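Local coordinates for protein aminotransferase (Psychrobacter arcticus 273-4, PDB 3IF2) that probably transfers amino groups between amino acids and keto acids, perhaps valine and pyruvate, with the help of pyridoxal 5'-phosphate, at residues N35-G40 and I419-Q424; T342-L347 and D428-I433; E233-Y238 and D265-L270; P200-G205 and Y238-I243; A299-A302 and A307-R310. All blocks are in the same frame, centred on the assembly; numbering follows the deposited sequence.

Interaction 1 (N35-G40 and I419-Q424); sequences NMLGGG and IAADEQ
L37 and A421 mark the nearest approach of two non-helical pieces of chain, their CA atoms 6.6 Å apart. Residues 35-36 form a short strand that gives way to a glycine-rich loop, while 419-422 carry the chain from strand 414-418 into helix 423-441. The backbone of 35-37 is tied to its neighbours: N35 and L37 bond to L392, and L37 also bonds to S418. Across the gap the CB of A421 points at the first segment and meets the CD2 methyl of L37 at 3.8 Å. The leucine's CG lies beside its own backbone N, anti to the carbonyl carbon (chi1 -59°), a setting that brings the branched end closer to A421. The same A421 CB lies 4.0 Å from M36 O. L37 also rests on T425 and L426 of the following helix, whose N-cap is D422, with OD1 taking the T425 N-H. The M36 side chain is about 12 Å from the bound pyridoxal phosphate, so the contact lies near the cofactor site without entering it. It buries 79 Å² in all, most of it from L37 and A421; the methyl contact is non-directional, and the bonds to L392 and S418 set the position of the 35-37 backbone.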
# COMPACT_ATOMS: atom_id res chain seq x y z
N ASN A 35 -27.29 5.17 13.57
CA ASN A 35 -26.92 6.59 13.51
C ASN A 35 -25.39 6.53 13.56
O ASN A 35 -24.81 6.45 14.63
CB ASN A 35 -27.48 7.39 14.69
CG ASN A 35 -29.00 7.36 14.77
OD1 ASN A 35 -29.69 7.22 13.76
ND2 ASN A 35 -29.53 7.53 15.97
N MSE A 36 -24.76 6.53 12.39
CA MSE A 36 -23.30 6.37 12.27
C MSE A 36 -22.54 7.70 12.41
O MSE A 36 -22.36 8.42 11.43
CB MSE A 36 -22.97 5.63 10.95
CG MSE A 36 -21.46 5.43 10.61
SE MSE A 36 -20.40 4.71 12.10
CE MSE A 36 -18.73 4.49 11.11
N LEU A 37 -22.12 8.02 13.64
CA LEU A 37 -21.31 9.22 13.96
C LEU A 37 -19.87 8.88 14.37
O LEU A 37 -19.15 9.76 14.81
CB LEU A 37 -21.99 10.03 15.09
CG LEU A 37 -23.40 10.53 14.82
CD1 LEU A 37 -23.95 11.24 16.05
CD2 LEU A 37 -23.41 11.45 13.57
N GLY A 38 -19.47 7.62 14.20
CA GLY A 38 -18.12 7.12 14.56
C GLY A 38 -17.05 6.99 13.48
O GLY A 38 -15.86 6.76 13.80
N GLY A 39 -17.44 7.13 12.21
CA GLY A 39 -16.48 6.98 11.10
C GLY A 39 -15.59 8.19 10.86
O GLY A 39 -15.79 9.25 11.47
N GLY A 40 -14.62 8.00 9.96
CA GLY A 40 -13.69 9.02 9.50
C GLY A 40 -13.78 9.29 8.00
O GLY A 40 -12.91 9.97 7.44
N ILE A 419 -18.99 15.12 12.25
CA ILE A 419 -19.91 16.12 11.68
C ILE A 419 -19.96 16.03 10.13
O ILE A 419 -20.56 16.89 9.52
CB ILE A 419 -19.75 17.57 12.27
CG1 ILE A 419 -18.34 18.17 12.10
CG2 ILE A 419 -20.19 17.55 13.75
CD1 ILE A 419 -17.93 18.42 10.66
N ALA A 420 -19.33 15.01 9.52
CA ALA A 420 -19.45 14.73 8.08
C ALA A 420 -20.77 14.03 7.75
O ALA A 420 -21.18 14.03 6.60
CB ALA A 420 -18.30 13.86 7.60
N ALA A 421 -21.44 13.43 8.75
CA ALA A 421 -22.71 12.70 8.54
C ALA A 421 -23.83 13.62 8.07
O ALA A 421 -23.78 14.82 8.31
CB ALA A 421 -23.13 11.97 9.84
N ASP A 422 -24.84 13.06 7.41
CA ASP A 422 -25.95 13.88 6.94
C ASP A 422 -26.73 14.44 8.14
O ASP A 422 -26.63 13.95 9.28
CB ASP A 422 -26.85 13.21 5.87
CG ASP A 422 -27.66 12.05 6.41
OD1 ASP A 422 -28.60 12.24 7.23
OD2 ASP A 422 -27.39 10.92 5.94
N GLU A 423 -27.47 15.49 7.85
CA GLU A 423 -28.19 16.25 8.85
C GLU A 423 -29.10 15.39 9.72
O GLU A 423 -29.04 15.47 10.94
CB GLU A 423 -28.93 17.38 8.16
CG GLU A 423 -29.63 18.38 9.07
CD GLU A 423 -30.00 19.68 8.37
OE1 GLU A 423 -29.35 20.07 7.36
OE2 GLU A 423 -30.96 20.32 8.86
N GLN A 424 -29.88 14.50 9.10
CA GLN A 424 -30.81 13.66 9.86
C GLN A 424 -30.09 12.69 10.83
O GLN A 424 -30.62 12.42 11.91
CB GLN A 424 -31.81 12.92 8.95
CG GLN A 424 -33.04 12.29 9.68
CD GLN A 424 -33.88 13.32 10.51
OE1 GLN A 424 -34.03 14.48 10.11
NE2 GLN A 424 -34.41 12.88 11.65

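Interaction 2 (T342-L347 and D428-I433); sequences TLAVKL and DGIKVI
I430 is the residue of 428-433 that reaches the other helix, and it does so with both of its branches. Two residues lead up to it: D428, whose carboxylate takes a weak hydrogen bond from Q424 within the same helix, and the buried G429. At I430 the CG1 branch sits beside the backbone N (chi1 -68°) and carries CD1 into the angle between A344 and L347. There CD1 lies 3.8 Å from L347 CB and 3.8 Å from A344 O, with A344 CB more distant at 4.5 Å. The other branch, CG2, stands anti to the backbone N and settles against the main chain of L347, 3.7 Å from its O. Helices 324-351 and 423-441 thereby pack side by side against the mixed sheet that contains strands 367-372 and 414-418, in the small, C-terminal part of this aminotransferase fold: A344 and I430 both touch M417, and A344 also touches L368. The side chains of L347 and I430 cross at about a right angle, and the CD1 methyls of the two are 4.1 Å apart. One residue further on, K431 leads away from the interface, and its NZ forms a salt bridge with E435 of the same helix.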
# COMPACT_ATOMS: atom_id res chain seq x y z
N THR A 342 -21.39 23.92 13.05
CA THR A 342 -22.30 24.92 13.63
C THR A 342 -23.66 24.32 13.99
O THR A 342 -24.18 24.54 15.09
CB THR A 342 -22.49 26.13 12.68
OG1 THR A 342 -21.20 26.67 12.38
CG2 THR A 342 -23.42 27.23 13.28
N LEU A 343 -24.22 23.59 13.04
CA LEU A 343 -25.48 22.85 13.21
C LEU A 343 -25.38 21.86 14.37
O LEU A 343 -26.28 21.79 15.20
CB LEU A 343 -25.81 22.09 11.93
CG LEU A 343 -27.03 21.17 11.85
CD1 LEU A 343 -28.36 21.96 12.11
CD2 LEU A 343 -26.99 20.46 10.47
N ALA A 344 -24.27 21.11 14.42
CA ALA A 344 -24.03 20.13 15.48
C ALA A 344 -23.94 20.80 16.87
O ALA A 344 -24.56 20.30 17.81
CB ALA A 344 -22.76 19.30 15.18
N VAL A 345 -23.21 21.91 16.98
CA VAL A 345 -23.09 22.67 18.25
C VAL A 345 -24.47 23.16 18.75
O VAL A 345 -24.76 23.04 19.95
CB VAL A 345 -22.11 23.90 18.15
CG1 VAL A 345 -22.16 24.77 19.42
CG2 VAL A 345 -20.70 23.45 17.85
N LYS A 346 -25.27 23.70 17.83
CA LYS A 346 -26.65 24.18 18.09
C LYS A 346 -27.42 23.04 18.75
O LYS A 346 -27.91 23.20 19.88
CB LYS A 346 -27.32 24.59 16.75
CG LYS A 346 -28.80 25.08 16.68
CD LYS A 346 -28.94 26.61 16.64
CE LYS A 346 -30.19 27.08 15.84
NZ LYS A 346 -31.47 26.44 16.27
N LEU A 347 -27.45 21.89 18.07
CA LEU A 347 -28.16 20.69 18.53
C LEU A 347 -27.65 20.15 19.87
O LEU A 347 -28.46 19.78 20.72
CB LEU A 347 -28.14 19.58 17.47
CG LEU A 347 -28.81 19.85 16.12
CD1 LEU A 347 -28.47 18.66 15.19
CD2 LEU A 347 -30.31 20.10 16.21
N ASP A 428 -30.87 12.83 14.98
CA ASP A 428 -31.24 11.58 15.65
C ASP A 428 -30.20 11.13 16.69
O ASP A 428 -30.56 10.78 17.82
CB ASP A 428 -31.44 10.44 14.62
CG ASP A 428 -32.61 10.67 13.67
OD1 ASP A 428 -33.39 11.64 13.82
OD2 ASP A 428 -32.75 9.84 12.75
N GLY A 429 -28.93 11.14 16.28
CA GLY A 429 -27.80 10.73 17.11
C GLY A 429 -27.63 11.59 18.34
O GLY A 429 -27.53 11.06 19.44
N ILE A 430 -27.61 12.91 18.15
CA ILE A 430 -27.49 13.86 19.26
C ILE A 430 -28.70 13.76 20.20
O ILE A 430 -28.52 13.88 21.42
CB ILE A 430 -27.24 15.30 18.76
CG1 ILE A 430 -25.86 15.39 18.12
CG2 ILE A 430 -27.30 16.31 19.91
CD1 ILE A 430 -25.63 16.67 17.39
N LYS A 431 -29.91 13.51 19.66
CA LYS A 431 -31.12 13.31 20.49
C LYS A 431 -30.89 12.16 21.50
O LYS A 431 -31.15 12.33 22.69
CB LYS A 431 -32.37 13.05 19.63
CG LYS A 431 -33.73 12.98 20.38
CD LYS A 431 -34.86 12.59 19.41
CE LYS A 431 -36.24 12.55 20.05
NZ LYS A 431 -36.32 11.59 21.19
N VAL A 432 -30.38 11.02 21.00
CA VAL A 432 -30.09 9.82 21.82
C VAL A 432 -28.94 10.10 22.79
O VAL A 432 -29.03 9.74 23.97
CB VAL A 432 -29.80 8.55 20.96
CG1 VAL A 432 -29.53 7.32 21.84
CG2 VAL A 432 -30.96 8.26 20.01
N ILE A 433 -27.87 10.73 22.31
CA ILE A 433 -26.74 11.15 23.16
C ILE A 433 -27.23 12.05 24.30
O ILE A 433 -26.81 11.87 25.44
CB ILE A 433 -25.64 11.91 22.37
CG1 ILE A 433 -24.87 10.94 21.44
CG2 ILE A 433 -24.63 12.59 23.32
CD1 ILE A 433 -24.00 11.62 20.40

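Interaction 3 (E233-Y238 and D265-L270); sequences EIAKRY and DNNTIL
The side-chain amide of N267 faces the last turn of helix 225-237, and its ND2 does the touching. CG stands anti to the backbone N (chi1 -154°), which directs the amide toward the helix; ND2 then comes to 3.8 Å from K236 CA and 4.1 Å from A235 CB. These are contacts of shape alone. The hydrogen bond of ND2 goes to I240 O, in the loop between the helix and strand 242-245. K236 approaches with the root of its side chain, and its aliphatic chain, extended through all four torsions, runs away from N267 so that the ammonium end leads elsewhere.

N267 is the third residue of a type I turn, D265 to T268, that leads into strand 268-273. Here D265 forms an Asx turn: its OD1 accepts N267 N at 3.0 Å and the hydroxyl of T268, OG1, at 2.8 Å. The two donors arrive from opposite faces of the carboxylate plane, and the backbone bond is bent, with an angle of 136° at the hydrogen. M2 of the second subunit packs on N267. The N267 contact joins the C-terminal end of helix 225-237 to the start of strand 268-273, the parallel neighbour of 242-245. With two donors gripping one carboxylate oxygen, the turn is probably held more firmly at the residue whose amide packs on the helix end and donates to I240 O.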
# COMPACT_ATOMS: atom_id res chain seq x y z
N GLU A 233 12.00 24.78 16.62
CA GLU A 233 13.29 25.08 17.31
C GLU A 233 13.74 23.87 18.10
O GLU A 233 14.88 23.43 17.96
CB GLU A 233 13.19 26.24 18.32
CG GLU A 233 12.96 27.64 17.78
CD GLU A 233 12.94 28.69 18.92
OE1 GLU A 233 12.19 28.50 19.93
OE2 GLU A 233 13.67 29.71 18.80
N ILE A 234 12.84 23.34 18.94
CA ILE A 234 13.11 22.15 19.76
C ILE A 234 13.60 21.02 18.87
O ILE A 234 14.64 20.43 19.15
CB ILE A 234 11.89 21.69 20.61
CG1 ILE A 234 11.51 22.74 21.64
CG2 ILE A 234 12.19 20.41 21.37
CD1 ILE A 234 10.24 22.42 22.37
N ALA A 235 12.89 20.76 17.78
CA ALA A 235 13.29 19.72 16.81
C ALA A 235 14.69 19.97 16.24
O ALA A 235 15.51 19.05 16.23
CB ALA A 235 12.29 19.57 15.67
N LYS A 236 14.97 21.20 15.82
CA LYS A 236 16.29 21.53 15.24
C LYS A 236 17.43 21.33 16.26
O LYS A 236 18.49 20.83 15.90
CB LYS A 236 16.34 22.97 14.69
CG LYS A 236 17.56 23.26 13.79
CD LYS A 236 17.83 24.76 13.62
CE LYS A 236 19.13 24.99 12.81
NZ LYS A 236 19.47 26.43 12.67
N ARG A 237 17.18 21.72 17.52
CA ARG A 237 18.16 21.60 18.61
C ARG A 237 18.62 20.18 18.81
O ARG A 237 19.83 19.93 18.91
CB ARG A 237 17.57 22.13 19.92
CG ARG A 237 18.56 22.30 21.11
CD ARG A 237 17.78 22.73 22.36
NE ARG A 237 16.94 23.90 22.06
CZ ARG A 237 15.81 24.27 22.67
NH1 ARG A 237 15.28 23.57 23.69
NH2 ARG A 237 15.16 25.36 22.24
N TYR A 238 17.66 19.25 18.83
CA TYR A 238 17.94 17.82 19.04
C TYR A 238 18.24 16.97 17.78
O TYR A 238 18.29 15.74 17.89
CB TYR A 238 16.82 17.19 19.91
CG TYR A 238 16.83 17.72 21.34
CD1 TYR A 238 17.75 17.23 22.28
CD2 TYR A 238 15.93 18.71 21.75
CE1 TYR A 238 17.77 17.72 23.62
CE2 TYR A 238 15.94 19.20 23.09
CZ TYR A 238 16.87 18.70 24.00
OH TYR A 238 16.88 19.18 25.29
N ASP A 265 10.80 23.58 5.79
CA ASP A 265 12.25 23.67 5.60
C ASP A 265 12.80 22.22 5.53
O ASP A 265 12.01 21.27 5.67
CB ASP A 265 12.93 24.54 6.67
CG ASP A 265 12.87 23.96 8.09
OD1 ASP A 265 12.61 22.74 8.30
OD2 ASP A 265 13.12 24.76 9.02
N ASN A 266 14.11 22.04 5.37
CA ASN A 266 14.69 20.68 5.26
C ASN A 266 14.61 19.79 6.51
O ASN A 266 14.84 18.60 6.40
CB ASN A 266 16.12 20.71 4.69
CG ASN A 266 16.14 21.21 3.26
OD1 ASN A 266 16.16 22.42 3.03
ND2 ASN A 266 16.13 20.30 2.30
N ASN A 267 14.27 20.35 7.67
CA ASN A 267 14.04 19.56 8.87
C ASN A 267 12.53 19.32 9.13
O ASN A 267 12.14 18.90 10.23
CB ASN A 267 14.74 20.21 10.08
CG ASN A 267 15.11 19.21 11.15
OD1 ASN A 267 15.70 18.17 10.85
ND2 ASN A 267 14.75 19.50 12.39
N THR A 268 11.67 19.57 8.13
CA THR A 268 10.23 19.37 8.24
C THR A 268 9.79 18.28 7.25
O THR A 268 10.28 18.25 6.11
CB THR A 268 9.46 20.69 7.97
OG1 THR A 268 10.03 21.75 8.75
CG2 THR A 268 7.98 20.54 8.31
N ILE A 269 8.91 17.39 7.70
CA ILE A 269 8.32 16.34 6.85
C ILE A 269 6.81 16.65 6.86
O ILE A 269 6.15 16.44 7.86
CB ILE A 269 8.64 14.91 7.38
CG1 ILE A 269 10.17 14.70 7.47
CG2 ILE A 269 8.02 13.82 6.49
CD1 ILE A 269 10.61 13.40 8.18
N LEU A 270 6.31 17.25 5.77
CA LEU A 270 4.88 17.61 5.62
C LEU A 270 4.14 16.51 4.89
O LEU A 270 4.51 16.18 3.76
CB LEU A 270 4.69 18.92 4.83
CG LEU A 270 4.91 20.29 5.44
CD1 LEU A 270 4.64 21.32 4.38
CD2 LEU A 270 3.98 20.49 6.62

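Interaction 4 (P200-G205 and Y238-I243); sequences PALKEG and YDIPLI
L202 lies over one face of the Y238 ring, its CG 3.9 Å from the ring centroid and 19° off the normal, a CH-pi contact displaced toward the rim on the CE2 side. L202 O lies on the same face, toward the opposite rim, 3.3 Å from Y238 CE1. The arrangement fastens the short helix 200-203 to a beta-alpha-beta crossover, in which parallel strands 207-213 and 242-245 are joined through helix 225-237, in the large domain of a fold-type I PLP enzyme. The leucine's CG is anti to its backbone N (chi1 -171°), which lowers the branched end onto the ring; CD1 comes to 3.8 Å from Y238 CD2, and CD2 stays near CE2. The two side chains cross at about a right angle.

K203 borders the phenol end obliquely, with CA and CG near OH, CG at 4.0 Å, while its NZ makes a weak hydrogen bond with N198. The C-terminal ends of both helices, 200-203 and 225-237, are closed by Schellman motifs: G205, with positive phi, ends the first, although its bond to L202 O is weak, and D239, also with positive phi, ends the second. I240, which follows, faces the same leucine and packs further on I207 and I210 of strand 207-213. L202 also touches I234, one turn before Y238. Its remaining neighbour in this contact is a methyl of the isoleucine, with L202 CD1 and I240 CD1 4.3 Å apart.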
# COMPACT_ATOMS: atom_id res chain seq x y z
N PRO A 200 12.89 13.42 29.96
CA PRO A 200 14.19 12.72 29.97
C PRO A 200 14.58 12.06 28.64
O PRO A 200 15.76 12.13 28.25
CB PRO A 200 14.01 11.66 31.07
CG PRO A 200 13.03 12.26 32.00
CD PRO A 200 12.08 13.03 31.14
N ALA A 201 13.61 11.43 27.98
CA ALA A 201 13.83 10.84 26.66
C ALA A 201 14.39 11.87 25.65
O ALA A 201 15.31 11.56 24.88
CB ALA A 201 12.53 10.18 26.12
N LEU A 202 13.86 13.10 25.70
CA LEU A 202 14.30 14.20 24.80
C LEU A 202 15.72 14.67 25.14
O LEU A 202 16.56 14.75 24.24
CB LEU A 202 13.33 15.40 24.83
CG LEU A 202 13.55 16.52 23.80
CD1 LEU A 202 13.35 16.01 22.37
CD2 LEU A 202 12.61 17.67 24.06
N LYS A 203 15.97 15.00 26.40
CA LYS A 203 17.31 15.44 26.86
C LYS A 203 18.40 14.37 26.59
O LYS A 203 19.49 14.70 26.10
CB LYS A 203 17.32 15.81 28.36
CG LYS A 203 16.86 17.25 28.77
CD LYS A 203 17.14 17.47 30.29
CE LYS A 203 17.31 18.94 30.72
NZ LYS A 203 16.07 19.75 30.66
N GLU A 204 18.08 13.10 26.88
CA GLU A 204 19.03 11.96 26.75
C GLU A 204 19.25 11.37 25.32
O GLU A 204 20.00 10.40 25.17
CB GLU A 204 18.66 10.86 27.77
CG GLU A 204 18.79 11.33 29.26
CD GLU A 204 18.24 10.34 30.29
OE1 GLU A 204 17.25 9.64 30.03
OE2 GLU A 204 18.79 10.28 31.41
N GLY A 205 18.61 11.94 24.29
CA GLY A 205 18.76 11.48 22.91
C GLY A 205 17.99 10.24 22.48
O GLY A 205 18.41 9.57 21.54
N TYR A 238 17.66 19.25 18.83
CA TYR A 238 17.94 17.82 19.04
C TYR A 238 18.24 16.97 17.78
O TYR A 238 18.29 15.74 17.89
CB TYR A 238 16.82 17.19 19.91
CG TYR A 238 16.83 17.72 21.34
CD1 TYR A 238 17.75 17.23 22.28
CD2 TYR A 238 15.93 18.71 21.75
CE1 TYR A 238 17.77 17.72 23.62
CE2 TYR A 238 15.94 19.20 23.09
CZ TYR A 238 16.87 18.70 24.00
OH TYR A 238 16.88 19.18 25.29
N ASP A 239 18.52 17.59 16.63
CA ASP A 239 18.79 16.87 15.35
C ASP A 239 17.74 15.82 15.01
O ASP A 239 18.05 14.66 14.73
CB ASP A 239 20.20 16.23 15.31
CG ASP A 239 21.23 17.16 14.76
OD1 ASP A 239 21.64 18.09 15.49
OD2 ASP A 239 21.65 16.92 13.58
N ILE A 240 16.48 16.22 15.11
CA ILE A 240 15.36 15.35 14.76
C ILE A 240 14.34 16.13 13.93
O ILE A 240 14.18 17.34 14.14
CB ILE A 240 14.71 14.69 16.03
CG1 ILE A 240 14.23 15.75 17.05
CG2 ILE A 240 15.70 13.72 16.69
CD1 ILE A 240 13.30 15.19 18.11
N PRO A 241 13.66 15.47 12.98
CA PRO A 241 12.69 16.19 12.19
C PRO A 241 11.35 16.39 12.89
O PRO A 241 11.03 15.68 13.86
CB PRO A 241 12.52 15.30 10.97
CG PRO A 241 12.72 13.97 11.47
CD PRO A 241 13.83 14.10 12.46
N LEU A 242 10.59 17.34 12.36
CA LEU A 242 9.23 17.65 12.78
C LEU A 242 8.30 17.17 11.65
O LEU A 242 8.30 17.75 10.55
CB LEU A 242 9.09 19.15 13.00
CG LEU A 242 7.73 19.74 13.34
CD1 LEU A 242 7.11 19.03 14.53
CD2 LEU A 242 7.92 21.25 13.60
N ILE A 243 7.56 16.10 11.92
CA ILE A 243 6.63 15.51 10.98
C ILE A 243 5.31 16.21 11.24
O ILE A 243 4.91 16.31 12.40
CB ILE A 243 6.46 13.99 11.20
CG1 ILE A 243 7.83 13.27 11.21
CG2 ILE A 243 5.58 13.39 10.12
CD1 ILE A 243 7.75 11.81 11.50

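Interaction 5 (A299-A302 and A307-R310); sequences AMNA and APTR
N301 meets P308 where helix 291-305 comes close to the loop that follows it. A299 and M300, a selenomethionine, face other neighbours: A299 packs on F11 of the second subunit, while M300 lies against Y121 and L125 of helix 115-125 and F7 of the second subunit. N301 is the residue of this helix face that points to the loop. Its amide nitrogen ND2 comes to 3.7 Å from P308 CG and 4.2 Å from P308 CD, so the proline ring is touched at its CG–CD side. The side chains cross at about a right angle. CG of N301 is carried beside the backbone N (chi1 -87°), and the buried amide is well supplied with partners: ND2 donates to L111 O and P82 O, and OD1 accepts from Y121 OH and from N305 ND2 one turn further along, which together fix its rotation.

This helix-to-loop return borders the cofactor site of the aminotransferase fold, at the interface of the dimer: the A307 side chain is about 8 Å from a bound pyridoxal phosphate and about 5 Å from that of Y79, a pyridoxal phosphate-binding residue, although no cofactor is bound to it in this chain. The backbones of the two segments are nearest at N301 and A307, with CA atoms 5.7 Å apart and N301 O 4.3 Å from A307 N. A302 turns its side chain away from the loop, which runs on to R310 at the N-cap of helix 311-321, and the R310 guanidinium forms a salt bridge with D85.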
# COMPACT_ATOMS: atom_id res chain seq x y z
N ALA A 299 12.63 3.90 -1.65
CA ALA A 299 13.21 2.56 -1.48
C ALA A 299 12.23 1.61 -0.77
O ALA A 299 12.12 0.43 -1.16
CB ALA A 299 14.57 2.60 -0.76
N MSE A 300 11.54 2.12 0.25
CA MSE A 300 10.50 1.37 0.96
C MSE A 300 9.29 1.01 0.05
O MSE A 300 8.77 -0.11 0.12
CB MSE A 300 10.05 2.12 2.22
CG MSE A 300 11.05 2.07 3.34
SE MSE A 300 10.42 3.11 4.86
CE MSE A 300 11.95 2.92 6.06
N ASN A 301 8.81 1.98 -0.74
CA ASN A 301 7.75 1.73 -1.74
C ASN A 301 8.14 0.60 -2.66
O ASN A 301 7.36 -0.31 -2.84
CB ASN A 301 7.39 2.99 -2.58
CG ASN A 301 6.34 3.88 -1.93
OD1 ASN A 301 5.53 3.42 -1.12
ND2 ASN A 301 6.30 5.14 -2.34
N ALA A 302 9.36 0.65 -3.20
CA ALA A 302 9.89 -0.44 -4.07
C ALA A 302 9.73 -1.83 -3.47
O ALA A 302 9.26 -2.72 -4.13
CB ALA A 302 11.35 -0.20 -4.43
N ALA A 307 5.35 -0.00 -6.60
CA ALA A 307 5.13 1.43 -6.84
C ALA A 307 3.81 1.82 -6.17
O ALA A 307 2.97 0.96 -5.91
CB ALA A 307 5.10 1.75 -8.33
N PRO A 308 3.63 3.09 -5.81
CA PRO A 308 2.37 3.42 -5.21
C PRO A 308 1.28 3.54 -6.28
O PRO A 308 1.54 3.56 -7.49
CB PRO A 308 2.63 4.76 -4.50
CG PRO A 308 3.89 5.30 -5.09
CD PRO A 308 4.47 4.28 -6.01
N THR A 309 0.06 3.66 -5.79
CA THR A 309 -1.13 3.79 -6.62
C THR A 309 -1.08 5.09 -7.41
O THR A 309 -0.40 6.03 -7.00
CB THR A 309 -2.39 3.70 -5.75
OG1 THR A 309 -3.48 3.35 -6.58
CG2 THR A 309 -2.66 4.97 -5.01
N ARG A 310 -1.73 5.14 -8.57
CA ARG A 310 -1.68 6.38 -9.35
C ARG A 310 -2.98 6.99 -9.84
O ARG A 310 -2.94 8.11 -10.37
CB ARG A 310 -0.64 6.27 -10.47
CG ARG A 310 -0.90 5.25 -11.52
CD ARG A 310 0.35 5.02 -12.38
NE ARG A 310 0.80 6.23 -13.07
CZ ARG A 310 1.66 6.29 -14.09
NH1 ARG A 310 2.16 5.20 -14.67
NH2 ARG A 310 2.00 7.49 -14.58

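The five contacts form two pairs and a fifth contact. Interactions 1 and 2, centres 11 Å apart, share helix 423-441 and touch where I419 packs on A344; their segments alternate along the chain. Interactions 3 and 4 lie on the opposite side of the chain's centre, centres 10 Å apart. They share Y238 and reach the neighbouring strands 268-273 and 242-245 of the large sheet. Interaction 5 is about 25 Å from interaction 3 between centres. Interactions 3, 4 and 5 all touch the second subunit, and interaction 5 is also near the cofactor. Interaction 1 joins a strand near the N-terminus to the segment before the last helix, with 3, 4 and 5 lying between in sequence.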